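Local coordinates for exported gluconolactonase (Xanthomonas campestris pv. campestris, PDB 3DR2), which acts as a gluconolactonase, hydrolysing D-glucono-1,5-lactone to D-gluconate, probably with the aid of a calcium ion bound in its central channel, at residues K128-L136 and F146-R154; D242-W253 and S280-L291. All coordinates share one frame; numbering follows the deposited sequence.

Contact 1 of 2, residues K128-L136 and F146-R154; sequences KRLNSPNDL and FTDPPFGLR. With CA (calcium ion), chain D.
Phe146 and Leu136 form a non-hydrogen-bonded antiparallel pair, CB to CB 3.7 Å, where the two innermost strands of one blade of a six-bladed beta-propeller meet; from here residues 146-154 run beside the loop that leads into the inner strand. With chi1 at 67°, the Phe146 ring turns back along that loop, touching Pro133 CG obliquely through CE1 and Leu130 CD1 through CZ, while Tyr172 packs against it. Thr147 carries the backbone pairing onward: its N donates to Asp135 O, and its O receives Asn134 N at 3.0 Å as well as a CA-H contact from Pro133. Its OG1 accepts a longer bond from the Asp135 N-H, but has its main polar partner in Asn191 O. Asp148 illustrates how one carboxylate can order a loop. Asp148 OD1 takes the Asn131 N-H at 2.9 Å on its syn lone pair, and OD2 of the same residue takes the Ser132 N-H at 2.8 Å, somewhat above the carboxylate plane. The exchange is reciprocal, because Asn131 ND2 reaches Asp148 O at 3.0 Å in an almost straight bond lying in the amide plane; that ND2 also binds His168 O. At Pro149 the ring atoms CG and CD pack against Asn134 CB. The Asn134 amide extends past them, CG anti to the backbone N (chi1 -168°), so that OD1 binds the calcium ion at 2.4 Å while ND2 lies obliquely beside the Phe151 ring. Ser132 OG bridges Pro149 and Gly152, giving its proton to Pro149 O at 2.7 Å and accepting from Gly152 N, a buried hydroxyl used in both directions. Leu153 completes the packing, its CG and both methyls gathered about Asn131 O, with CG the closest at 3.2 Å.

Contact 2 of 2, residues D242-W253 and S280-L291; sequences DGFCVDRGGWLW and SNCTFDQAQQRL. With CA (calcium ion), chain D.
Strands 244-246 and 281-284, the innermost strands of two adjacent propeller blades, run side by side at 26° with their axes 5.4 Å apart at closest, and just ahead of them Gly243 N donates to Ser280 O. At the calcium end Asp242 sends OD1 to the calcium ion at 2.4 Å, while its CB rests on Ser280 O and the Asn281 amide packs against Gly243 CA. Sulfur and aromatic groups fill the middle. Cys245 SG lies 4.1 Å from Cys282 SG and obliquely beside the Phe284 ring at CD1. Phe284 in turn thrusts its edge into the face of Trp253 in a T-shaped stack, CZ 3.5 Å from Trp253 CE2 and the planes perpendicular, and Leu291 CD2 meets the same indole at CE3. Trp253 NE1 donates at 3.0 Å to OD1 of Asp247, in the indole plane, which helps set the rotation of the ring; that carboxylate is also salt-bridged to Arg31. At the far end of the strands two type I turns, Asp247-Gly250 and Asp285-Gln288, meet. Gln288 OE1 accepts the Arg248 N-H at 3.0 Å on a lone pair, nearly straight, and its amide stacks on the guanidinium with the planes 10° apart. Bends at chi2 and chi3 fold Arg248 back over Gln288, so that NH1 and NH2 both grip Gln286 O, at 3.2 and 3.1 Å. Water 5 joins Val246 O to Gln288 NE2. The chemistry therefore grades from metal ligation through an apolar seam to a polar turn-to-turn junction, which implies that the two blades are joined mainly by side chains, with little direct bonding between their backbones.

Followed from the N terminus, the two contacts come in series, neither nested nor crossed. Contact 1 closes a short loop, holding the connection from strand 128-129 against the blade it enters at strand 136-138, with nine residues between its segments. Contact 2 opens more than eighty residues later and spans 26, so that the remaining strands of one blade are looped out before the chain returns as the inner strand of the next. Although their centres are about 23 Å apart, on opposite sides of the chain's centre, the contacts meet at the central channel: each supplies one protein ligand to the same calcium ion, which Glu48 and Asn191 also bind. A probable hydrogen bond from Asn281 ND2 to Asp135 OD1, 3.1 Å, joins them directly.

Contact 1 of 2, residues K128-L136 and F146-R154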
loop_
_atom_site.group_PDB
_atom_site.type_symbol
_atom_site.label_atom_id
_atom_site.label_comp_id
_atom_site.label_asym_id
_atom_site.label_seq_id
_atom_site.Cartn_x
_atom_site.Cartn_y
_atom_site.Cartn_z
ATOM N N LYS A 128 11.212 -27.007 4.493
ATOM C CA LYS A 128 9.945 -26.302 4.675
ATOM C C LYS A 128 10.135 -24.798 4.491
ATOM O O LYS A 128 11.153 -24.248 4.895
ATOM C CB LYS A 128 9.392 -26.564 6.079
ATOM C CG LYS A 128 9.102 -28.029 6.397
ATOM C CD LYS A 128 8.619 -28.178 7.837
ATOM C CE LYS A 128 8.400 -29.635 8.202
ATOM N NZ LYS A 128 7.891 -29.800 9.592
ATOM N N ARG A 129 9.152 -24.134 3.889
ATOM C CA ARG A 129 9.254 -22.691 3.681
ATOM C C ARG A 129 9.384 -21.931 4.997
ATOM O O ARG A 129 8.788 -22.307 6.010
ATOM C CB ARG A 129 8.028 -22.158 2.925
ATOM C CG ARG A 129 7.845 -22.721 1.520
ATOM C CD ARG A 129 6.780 -21.965 0.724
ATOM N NE ARG A 129 7.212 -20.620 0.338
ATOM C CZ ARG A 129 6.469 -19.767 -0.368
ATOM N NH1 ARG A 129 5.254 -20.116 -0.766
ATOM N NH2 ARG A 129 6.939 -18.566 -0.682
ATOM N N LEU A 130 10.175 -20.861 4.976
ATOM C CA LEU A 130 10.365 -20.011 6.146
ATOM C C LEU A 130 9.023 -19.312 6.358
ATOM O O LEU A 130 8.195 -19.292 5.450
ATOM C CB LEU A 130 11.453 -18.977 5.859
ATOM C CG LEU A 130 12.865 -19.534 5.633
ATOM C CD1 LEU A 130 13.763 -18.473 5.006
ATOM C CD2 LEU A 130 13.432 -19.995 6.964
ATOM N N ASN A 131 8.814 -18.740 7.541
ATOM C CA ASN A 131 7.553 -18.055 7.842
ATOM C C ASN A 131 7.402 -16.767 7.023
ATOM O O ASN A 131 6.493 -16.633 6.208
ATOM C CB ASN A 131 7.475 -17.714 9.336
ATOM C CG ASN A 131 7.498 -18.947 10.230
ATOM O OD1 ASN A 131 6.899 -19.976 9.906
ATOM N ND2 ASN A 131 8.167 -18.838 11.372
ATOM N N SER A 132 8.305 -15.824 7.259
ATOM C CA SER A 132 8.309 -14.536 6.565
ATOM C C SER A 132 9.416 -13.676 7.166
ATOM O O SER A 132 9.188 -12.917 8.111
ATOM C CB SER A 132 6.952 -13.836 6.706
ATOM O OG SER A 132 6.451 -13.937 8.029
ATOM N N PRO A 133 10.647 -13.815 6.637
ATOM C CA PRO A 133 11.815 -13.063 7.104
ATOM C C PRO A 133 11.436 -11.603 7.272
ATOM O O PRO A 133 10.894 -10.979 6.357
ATOM C CB PRO A 133 12.827 -13.291 5.995
ATOM C CG PRO A 133 12.519 -14.702 5.585
ATOM C CD PRO A 133 11.012 -14.702 5.519
ATOM N N ASN A 134 11.741 -11.072 8.448
ATOM C CA ASN A 134 11.377 -9.710 8.804
ATOM C C ASN A 134 12.518 -8.693 8.731
ATOM O O ASN A 134 12.412 -7.684 8.029
ATOM C CB ASN A 134 10.767 -9.741 10.210
ATOM C CG ASN A 134 10.082 -8.448 10.581
ATOM O OD1 ASN A 134 10.735 -7.423 10.764
ATOM N ND2 ASN A 134 8.756 -8.488 10.695
ATOM N N ASP A 135 13.603 -8.947 9.454
ATOM C CA ASP A 135 14.743 -8.029 9.442
ATOM C C ASP A 135 16.031 -8.848 9.347
ATOM O O ASP A 135 16.048 -10.037 9.690
ATOM C CB ASP A 135 14.724 -7.164 10.713
ATOM C CG ASP A 135 15.422 -5.822 10.529
ATOM O OD1 ASP A 135 15.246 -4.938 11.401
ATOM O OD2 ASP A 135 16.143 -5.648 9.524
ATOM N N LEU A 136 17.105 -8.224 8.869
ATOM C CA LEU A 136 18.374 -8.936 8.730
ATOM C C LEU A 136 19.578 -8.028 8.894
ATOM O O LEU A 136 19.468 -6.803 8.803
ATOM C CB LEU A 136 18.450 -9.627 7.360
ATOM C CG LEU A 136 18.793 -8.792 6.117
ATOM C CD1 LEU A 136 18.755 -9.695 4.891
ATOM C CD2 LEU A 136 17.812 -7.632 5.956
ATOM N N PHE A 146 19.093 -13.286 10.381
ATOM C CA PHE A 146 17.763 -12.709 10.226
ATOM C C PHE A 146 16.724 -13.316 11.155
ATOM O O PHE A 146 16.928 -14.389 11.717
ATOM C CB PHE A 146 17.316 -12.834 8.765
ATOM C CG PHE A 146 17.078 -14.254 8.304
ATOM C CD1 PHE A 146 15.813 -14.826 8.400
ATOM C CD2 PHE A 146 18.104 -14.993 7.721
ATOM C CE1 PHE A 146 15.565 -16.111 7.915
ATOM C CE2 PHE A 146 17.873 -16.280 7.232
ATOM C CZ PHE A 146 16.597 -16.840 7.327
ATOM N N THR A 147 15.617 -12.597 11.326
ATOM C CA THR A 147 14.518 -13.035 12.176
ATOM C C THR A 147 13.389 -13.568 11.298
ATOM O O THR A 147 13.149 -13.064 10.195
ATOM C CB THR A 147 13.972 -11.872 13.014
ATOM O OG1 THR A 147 13.601 -10.790 12.142
ATOM C CG2 THR A 147 15.023 -11.394 13.998
ATOM N N ASP A 148 12.683 -14.576 11.796
ATOM C CA ASP A 148 11.612 -15.177 11.024
ATOM C C ASP A 148 10.247 -15.269 11.715
ATOM O O ASP A 148 9.733 -16.358 11.949
ATOM C CB ASP A 148 12.042 -16.575 10.561
ATOM C CG ASP A 148 11.145 -17.130 9.477
ATOM O OD1 ASP A 148 10.895 -18.355 9.467
ATOM O OD2 ASP A 148 10.691 -16.344 8.625
ATOM N N PRO A 149 9.642 -14.121 12.056
ATOM C CA PRO A 149 8.332 -14.149 12.706
ATOM C C PRO A 149 7.298 -14.425 11.611
ATOM O O PRO A 149 7.624 -14.371 10.424
ATOM C CB PRO A 149 8.215 -12.743 13.284
ATOM C CG PRO A 149 8.859 -11.923 12.208
ATOM C CD PRO A 149 10.101 -12.735 11.853
ATOM N N PRO A 150 6.045 -14.729 11.984
ATOM C CA PRO A 150 4.995 -15.012 10.998
ATOM C C PRO A 150 4.143 -13.818 10.561
ATOM O O PRO A 150 3.064 -14.005 10.001
ATOM C CB PRO A 150 4.152 -16.057 11.711
ATOM C CG PRO A 150 4.150 -15.522 13.102
ATOM C CD PRO A 150 5.604 -15.126 13.334
ATOM N N PHE A 151 4.615 -12.600 10.802
ATOM C CA PHE A 151 3.836 -11.420 10.429
ATOM C C PHE A 151 3.381 -11.424 8.971
ATOM O O PHE A 151 2.241 -11.059 8.670
ATOM C CB PHE A 151 4.632 -10.147 10.728
ATOM C CG PHE A 151 4.805 -9.876 12.197
ATOM C CD1 PHE A 151 3.695 -9.669 13.013
ATOM C CD2 PHE A 151 6.073 -9.836 12.769
ATOM C CE1 PHE A 151 3.850 -9.428 14.377
ATOM C CE2 PHE A 151 6.235 -9.596 14.131
ATOM C CZ PHE A 151 5.122 -9.392 14.936
ATOM N N GLY A 152 4.265 -11.846 8.072
ATOM C CA GLY A 152 3.931 -11.884 6.658
ATOM C C GLY A 152 2.908 -12.939 6.260
ATOM O O GLY A 152 2.469 -12.979 5.112
ATOM N N LEU A 153 2.522 -13.789 7.208
ATOM C CA LEU A 153 1.554 -14.850 6.936
ATOM C C LEU A 153 0.170 -14.578 7.517
ATOM O O LEU A 153 -0.746 -15.384 7.337
ATOM C CB LEU A 153 2.048 -16.177 7.515
ATOM C CG LEU A 153 3.389 -16.710 7.024
ATOM C CD1 LEU A 153 3.731 -17.998 7.778
ATOM C CD2 LEU A 153 3.311 -16.961 5.531
ATOM N N ARG A 154 0.008 -13.452 8.201
ATOM C CA ARG A 154 -1.269 -13.162 8.832
ATOM C C ARG A 154 -1.792 -11.747 8.615
ATOM O O ARG A 154 -2.521 -11.211 9.450
ATOM C CB ARG A 154 -1.151 -13.481 10.326
ATOM C CG ARG A 154 -0.904 -14.979 10.583
ATOM C CD ARG A 154 -0.254 -15.274 11.936
ATOM N NE ARG A 154 -0.052 -16.715 12.129
ATOM C CZ ARG A 154 0.627 -17.256 13.139
ATOM N NH1 ARG A 154 1.182 -16.484 14.063
ATOM N NH2 ARG A 154 0.752 -18.576 13.229
HETATM CA CA CA D . 10.717 -5.210 11.689
HETATM O O HOH W 1 8.347 -5.398 10.783
HETATM O O HOH W 2 11.953 -5.224 9.622
HETATM O O HOH W 3 12.907 -5.024 12.641
HETATM O O HOH W 4 11.502 -2.890 11.627
#

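Contact 2 of 2, residues D242-W253 and S280-L291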
loop_
_atom_site.group_PDB
_atom_site.type_symbol
_atom_site.label_atom_id
_atom_site.label_comp_id
_atom_site.label_asym_id
_atom_site.label_seq_id
_atom_site.Cartn_x
_atom_site.Cartn_y
_atom_site.Cartn_z
ATOM N N ASP A 242 10.561 -2.444 17.506
ATOM C CA ASP A 242 10.556 -3.102 16.205
ATOM C C ASP A 242 11.969 -3.330 15.682
ATOM O O ASP A 242 12.561 -4.384 15.899
ATOM C CB ASP A 242 9.760 -2.235 15.226
ATOM C CG ASP A 242 9.185 -3.021 14.069
ATOM O OD1 ASP A 242 9.904 -3.869 13.502
ATOM O OD2 ASP A 242 8.014 -2.769 13.708
ATOM N N GLY A 243 12.500 -2.338 14.978
ATOM C CA GLY A 243 13.849 -2.440 14.455
ATOM C C GLY A 243 14.755 -1.524 15.256
ATOM O O GLY A 243 14.282 -0.573 15.876
ATOM N N PHE A 244 16.053 -1.803 15.250
ATOM C CA PHE A 244 17.000 -0.982 15.996
ATOM C C PHE A 244 18.417 -1.184 15.474
ATOM O O PHE A 244 18.670 -2.082 14.670
ATOM C CB PHE A 244 16.934 -1.344 17.483
ATOM C CG PHE A 244 17.096 -2.814 17.755
ATOM C CD1 PHE A 244 18.359 -3.388 17.836
ATOM C CD2 PHE A 244 15.978 -3.626 17.923
ATOM C CE1 PHE A 244 18.509 -4.755 18.082
ATOM C CE2 PHE A 244 16.113 -4.991 18.168
ATOM C CZ PHE A 244 17.382 -5.556 18.247
ATOM N N CYS A 245 19.337 -0.341 15.925
ATOM C CA CYS A 245 20.725 -0.458 15.508
ATOM C C CYS A 245 21.639 -0.185 16.691
ATOM O O CYS A 245 21.195 0.303 17.729
ATOM C CB CYS A 245 21.036 0.518 14.368
ATOM S SG CYS A 245 20.903 2.269 14.803
ATOM N N VAL A 246 22.910 -0.530 16.532
ATOM C CA VAL A 246 23.901 -0.311 17.581
ATOM C C VAL A 246 25.060 0.477 16.988
ATOM O O VAL A 246 25.537 0.152 15.900
ATOM C CB VAL A 246 24.426 -1.650 18.135
ATOM C CG1 VAL A 246 25.485 -1.392 19.195
ATOM C CG2 VAL A 246 23.272 -2.460 18.718
ATOM N N ASP A 247 25.514 1.509 17.694
ATOM C CA ASP A 247 26.615 2.325 17.190
ATOM C C ASP A 247 27.977 1.813 17.648
ATOM O O ASP A 247 28.057 0.885 18.447
ATOM C CB ASP A 247 26.416 3.797 17.586
ATOM C CG ASP A 247 26.522 4.033 19.080
ATOM O OD1 ASP A 247 25.989 5.066 19.544
ATOM O OD2 ASP A 247 27.146 3.210 19.787
ATOM N N ARG A 248 29.046 2.409 17.127
ATOM C CA ARG A 248 30.400 1.980 17.476
ATOM C C ARG A 248 30.702 2.045 18.971
ATOM O O ARG A 248 31.577 1.328 19.460
ATOM C CB ARG A 248 31.439 2.805 16.709
ATOM C CG ARG A 248 32.225 2.013 15.669
ATOM C CD ARG A 248 31.616 2.106 14.281
ATOM N NE ARG A 248 31.668 3.467 13.745
ATOM C CZ ARG A 248 31.290 3.806 12.515
ATOM N NH1 ARG A 248 30.831 2.884 11.678
ATOM N NH2 ARG A 248 31.363 5.070 12.122
ATOM N N GLY A 249 29.987 2.902 19.692
ATOM C CA GLY A 249 30.200 3.030 21.124
ATOM C C GLY A 249 29.448 1.990 21.938
ATOM O O GLY A 249 29.636 1.885 23.154
ATOM N N GLY A 250 28.584 1.229 21.272
ATOM C CA GLY A 250 27.825 0.198 21.959
ATOM C C GLY A 250 26.418 0.591 22.361
ATOM O O GLY A 250 25.690 -0.214 22.948
ATOM N N TRP A 251 26.022 1.824 22.065
ATOM C CA TRP A 251 24.676 2.263 22.407
ATOM C C TRP A 251 23.696 1.652 21.425
ATOM O O TRP A 251 23.991 1.521 20.238
ATOM C CB TRP A 251 24.550 3.783 22.326
ATOM C CG TRP A 251 25.302 4.538 23.364
ATOM C CD1 TRP A 251 26.039 4.023 24.394
ATOM C CD2 TRP A 251 25.401 5.959 23.468
ATOM N NE1 TRP A 251 26.595 5.043 25.134
ATOM C CE2 TRP A 251 26.218 6.241 24.587
ATOM C CE3 TRP A 251 24.878 7.025 22.724
ATOM C CZ2 TRP A 251 26.525 7.548 24.977
ATOM C CZ3 TRP A 251 25.182 8.325 23.112
ATOM C CH2 TRP A 251 26.000 8.573 24.230
ATOM N N LEU A 252 22.524 1.288 21.927
ATOM C CA LEU A 252 21.492 0.700 21.092
ATOM C C LEU A 252 20.370 1.721 20.905
ATOM O O LEU A 252 19.745 2.165 21.871
ATOM C CB LEU A 252 20.966 -0.587 21.742
ATOM C CG LEU A 252 19.999 -1.448 20.924
ATOM C CD1 LEU A 252 20.042 -2.878 21.421
ATOM C CD2 LEU A 252 18.591 -0.888 21.011
ATOM N N TRP A 253 20.147 2.107 19.652
ATOM C CA TRP A 253 19.108 3.072 19.290
ATOM C C TRP A 253 17.950 2.253 18.751
ATOM O O TRP A 253 18.057 1.629 17.690
ATOM C CB TRP A 253 19.628 4.033 18.214
ATOM C CG TRP A 253 20.887 4.773 18.618
ATOM C CD1 TRP A 253 22.072 4.219 19.009
ATOM C CD2 TRP A 253 21.071 6.194 18.676
ATOM N NE1 TRP A 253 22.983 5.204 19.310
ATOM C CE2 TRP A 253 22.397 6.426 19.115
ATOM C CE3 TRP A 253 20.247 7.295 18.402
ATOM C CZ2 TRP A 253 22.920 7.717 19.287
ATOM C CZ3 TRP A 253 20.767 8.583 18.572
ATOM C CH2 TRP A 253 22.093 8.779 19.012
ATOM N N SER A 280 9.291 2.526 13.004
ATOM C CA SER A 280 9.441 1.093 12.758
ATOM C C SER A 280 10.874 0.574 12.756
ATOM O O SER A 280 11.108 -0.606 13.010
ATOM C CB SER A 280 8.806 0.732 11.415
ATOM O OG SER A 280 9.550 1.311 10.344
ATOM N N ASN A 281 11.837 1.443 12.468
ATOM C CA ASN A 281 13.222 0.995 12.392
ATOM C C ASN A 281 14.141 2.211 12.310
ATOM O O ASN A 281 13.680 3.344 12.180
ATOM C CB ASN A 281 13.398 0.142 11.126
ATOM C CG ASN A 281 14.411 -0.971 11.295
ATOM O OD1 ASN A 281 15.485 -0.767 11.844
ATOM N ND2 ASN A 281 14.073 -2.163 10.802
ATOM N N CYS A 282 15.442 1.973 12.406
ATOM C CA CYS A 282 16.408 3.057 12.293
ATOM C C CYS A 282 17.790 2.505 12.002
ATOM O O CYS A 282 18.057 1.320 12.222
ATOM C CB CYS A 282 16.427 3.930 13.558
ATOM S SG CYS A 282 16.908 3.113 15.114
ATOM N N THR A 283 18.664 3.363 11.487
ATOM C CA THR A 283 20.023 2.958 11.157
ATOM C C THR A 283 20.857 4.224 10.980
ATOM O O THR A 283 20.311 5.320 10.845
ATOM C CB THR A 283 20.051 2.124 9.840
ATOM O OG1 THR A 283 21.270 1.371 9.763
ATOM C CG2 THR A 283 19.954 3.038 8.614
ATOM N N PHE A 284 22.175 4.074 11.009
ATOM C CA PHE A 284 23.069 5.212 10.823
ATOM C C PHE A 284 23.725 5.114 9.465
ATOM O O PHE A 284 23.701 4.058 8.823
ATOM C CB PHE A 284 24.193 5.214 11.858
ATOM C CG PHE A 284 23.803 5.782 13.183
ATOM C CD1 PHE A 284 23.376 4.955 14.210
ATOM C CD2 PHE A 284 23.872 7.151 13.406
ATOM C CE1 PHE A 284 23.024 5.487 15.449
ATOM C CE2 PHE A 284 23.522 7.693 14.639
ATOM C CZ PHE A 284 23.099 6.857 15.662
ATOM N N ASP A 285 24.311 6.221 9.025
ATOM C CA ASP A 285 25.039 6.209 7.773
ATOM C C ASP A 285 26.418 5.669 8.157
ATOM O O ASP A 285 26.676 5.378 9.328
ATOM C CB ASP A 285 25.136 7.624 7.179
ATOM C CG ASP A 285 25.829 8.605 8.100
ATOM O OD1 ASP A 285 25.850 8.381 9.328
ATOM O OD2 ASP A 285 26.338 9.618 7.591
ATOM N N GLN A 286 27.284 5.521 7.168
ATOM C CA GLN A 286 28.637 5.022 7.363
ATOM C C GLN A 286 29.379 5.676 8.533
ATOM O O GLN A 286 29.887 4.993 9.425
ATOM C CB GLN A 286 29.422 5.245 6.072
ATOM C CG GLN A 286 29.838 3.986 5.362
ATOM C CD GLN A 286 31.055 3.372 5.997
ATOM O OE1 GLN A 286 31.054 3.058 7.187
ATOM N NE2 GLN A 286 32.110 3.203 5.212
ATOM N N ALA A 287 29.437 7.002 8.518
ATOM C CA ALA A 287 30.141 7.756 9.552
ATOM C C ALA A 287 29.402 7.837 10.885
ATOM O O ALA A 287 29.968 8.283 11.888
ATOM C CB ALA A 287 30.436 9.168 9.039
ATOM N N GLN A 288 28.151 7.390 10.896
ATOM C CA GLN A 288 27.309 7.444 12.088
ATOM C C GLN A 288 27.146 8.904 12.517
ATOM O O GLN A 288 27.188 9.236 13.700
ATOM C CB GLN A 288 27.895 6.593 13.230
ATOM C CG GLN A 288 28.222 5.162 12.801
ATOM C CD GLN A 288 28.240 4.149 13.941
ATOM O OE1 GLN A 288 28.497 4.485 15.099
ATOM N NE2 GLN A 288 27.985 2.889 13.604
ATOM N N GLN A 289 26.964 9.770 11.524
ATOM C CA GLN A 289 26.765 11.196 11.754
ATOM C C GLN A 289 25.337 11.582 11.410
ATOM O O GLN A 289 24.929 12.721 11.607
ATOM C CB GLN A 289 27.732 12.025 10.905
ATOM C CG GLN A 289 29.162 12.044 11.437
ATOM C CD GLN A 289 29.301 12.812 12.740
ATOM O OE1 GLN A 289 30.296 12.670 13.448
ATOM N NE2 GLN A 289 28.312 13.638 13.057
ATOM N N ARG A 290 24.582 10.626 10.877
ATOM C CA ARG A 290 23.187 10.868 10.527
ATOM C C ARG A 290 22.375 9.638 10.899
ATOM O O ARG A 290 22.724 8.524 10.515
ATOM C CB ARG A 290 23.039 11.146 9.026
ATOM C CG ARG A 290 23.627 12.473 8.562
ATOM C CD ARG A 290 23.594 12.588 7.041
ATOM N NE ARG A 290 24.470 11.601 6.415
ATOM C CZ ARG A 290 24.641 11.461 5.104
ATOM N NH1 ARG A 290 23.991 12.243 4.248
ATOM N NH2 ARG A 290 25.485 10.548 4.644
ATOM N N LEU A 291 21.313 9.849 11.666
ATOM C CA LEU A 291 20.439 8.757 12.082
ATOM C C LEU A 291 19.187 8.789 11.218
ATOM O O LEU A 291 18.470 9.788 11.198
ATOM C CB LEU A 291 20.031 8.920 13.547
ATOM C CG LEU A 291 18.980 7.927 14.050
ATOM C CD1 LEU A 291 19.618 6.553 14.249
ATOM C CD2 LEU A 291 18.384 8.437 15.356
HETATM CA CA CA D . 10.717 -5.210 11.689
HETATM O O HOH W 3 12.907 -5.024 12.641
HETATM O O HOH W 5 27.985 0.156 14.757
HETATM O O HOH W 1 8.347 -5.398 10.783
HETATM O O HOH W 2 11.953 -5.224 9.622
HETATM O O HOH W 4 11.502 -2.890 11.627
#